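Local coordinates for putative Ribokinase II (Escherichia coli O6, PDB 3IQ0), which probably transfers phosphate from ATP to a ribose-like sugar, as a kinase of the pfkB carbohydrate kinase family, at the interface of chains A and B. Residues are numbered along the deposited sequence; one frame, centred on the assembly and turned at random. Chains: chain A/B, putative Ribokinase II.

The interface of chains A and B. Residues chain A 90, 108-109, 112; chain B 90, 108-109, 112.
The amides of A:Asn109 and B:Asn109 lie face over face beside the two-fold axis that relates the chains. They arrive from opposite directions, their planes 30° apart. The nitrogens overlap, A:Asn109 ND2 to B:Asn109 ND2 being 3.6 Å, and each ND2 sits above the partner's carboxamide carbon. In both chains CG is anti to the backbone N (chi1 -179° in A:Asn109), which carries the amide off the strand end, 105-109 in chain A, towards its twin. Asparagine suits the place, since its short flat amide packs by a face while both OD1 atoms and A:Asn109 ND2 reach ordered waters.

Water 1 receives a nearly straight bond from A:Asn109 ND2 (163° at H) and also meets B:Asn109 OD1, so one water ties both chains together. The same water 1 lies 2.8 Å from the backbone O of A:Asn112. Water 3 similarly joins A:Asn109 OD1 to B:Asn112 O, the latter at 2.7 Å. Beside water 1, water 2 links the backbone N of A:Ala90 (3.2 Å) to B:Asn112 ND2 (3.0 Å), the second bond being bent. The two Asn112 amides are modelled with O and N exchanged, and B:Asn112 ND2 is the one placed towards water 2.

Around this core, aliphatic carbons pack against backbone carbonyl oxygens by van der Waals contact. A:Ala90 CB rests 3.7 Å from the carbonyl O of B:Phe108, with its twin opposite; a methyl is small enough for this loop to lie close against the backbone of the partner's strand. A:Asn112 CB packs 3.5 Å from B:Asn112 O. Small and water-binding residues thus contribute to the joining of the two subunits, in what may be the lid-mediated dimer typical of ribokinases.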
# COMPACT_ATOMS: atom_id res chain seq x y z
N ALA A 90 5.16 -1.20 5.86
CA ALA A 90 5.32 -0.26 4.76
C ALA A 90 4.68 1.06 5.16
O ALA A 90 3.62 1.08 5.79
CB ALA A 90 4.66 -0.79 3.50
N PHE A 108 -6.63 3.97 -0.45
CA PHE A 108 -5.86 4.12 0.77
C PHE A 108 -5.20 2.88 1.32
O PHE A 108 -5.77 1.79 1.27
CB PHE A 108 -6.75 4.64 1.91
CG PHE A 108 -7.22 6.05 1.74
CD1 PHE A 108 -6.31 7.11 1.78
CD2 PHE A 108 -8.57 6.32 1.58
CE1 PHE A 108 -6.76 8.42 1.68
CE2 PHE A 108 -9.03 7.63 1.47
CZ PHE A 108 -8.12 8.68 1.52
N ASN A 109 -4.00 3.07 1.84
CA ASN A 109 -3.30 2.02 2.55
C ASN A 109 -2.82 2.73 3.81
O ASN A 109 -1.67 3.16 3.91
CB ASN A 109 -2.10 1.43 1.82
CG ASN A 109 -1.46 0.32 2.64
OD1 ASN A 109 -2.16 -0.42 3.34
ND2 ASN A 109 -0.13 0.19 2.58
N ASN A 112 -3.91 -0.72 7.50
CA ASN A 112 -2.99 -1.85 7.57
C ASN A 112 -1.55 -1.53 7.18
O ASN A 112 -0.81 -2.41 6.75
CB ASN A 112 -3.53 -2.99 6.70
CG ASN A 112 -4.92 -3.42 7.14
OD1 ASN A 112 -5.84 -3.52 6.33
ND2 ASN A 112 -5.07 -3.68 8.43
N ALA B 90 -6.79 -3.75 1.06
CA ALA B 90 -6.27 -2.98 -0.06
C ALA B 90 -5.53 -3.96 -0.97
O ALA B 90 -4.79 -4.82 -0.49
CB ALA B 90 -5.31 -1.91 0.43
N PHE B 108 7.33 -3.04 -1.06
CA PHE B 108 6.21 -3.97 -1.12
C PHE B 108 5.12 -3.79 -0.08
O PHE B 108 5.39 -3.42 1.07
CB PHE B 108 6.70 -5.41 -0.97
CG PHE B 108 7.54 -5.91 -2.10
CD1 PHE B 108 6.98 -6.07 -3.36
CD2 PHE B 108 8.87 -6.24 -1.90
CE1 PHE B 108 7.75 -6.56 -4.42
CE2 PHE B 108 9.65 -6.73 -2.94
CZ PHE B 108 9.09 -6.90 -4.20
N ASN B 109 3.90 -4.08 -0.50
CA ASN B 109 2.74 -4.09 0.37
C ASN B 109 1.94 -5.31 -0.06
O ASN B 109 0.97 -5.20 -0.80
CB ASN B 109 1.86 -2.86 0.21
CG ASN B 109 0.57 -2.98 1.01
OD1 ASN B 109 0.59 -3.42 2.16
ND2 ASN B 109 -0.54 -2.61 0.41
N ASN B 112 0.76 -7.56 4.25
CA ASN B 112 -0.30 -6.90 5.00
C ASN B 112 -1.43 -6.34 4.15
O ASN B 112 -2.19 -5.48 4.61
CB ASN B 112 0.29 -5.78 5.85
CG ASN B 112 1.21 -6.30 6.92
OD1 ASN B 112 0.82 -7.14 7.72
ND2 ASN B 112 2.44 -5.80 6.94
O HOH W 1 0.74 -2.29 4.42
O HOH W 2 2.52 -2.93 6.23
O HOH W 3 -2.64 -3.25 3.10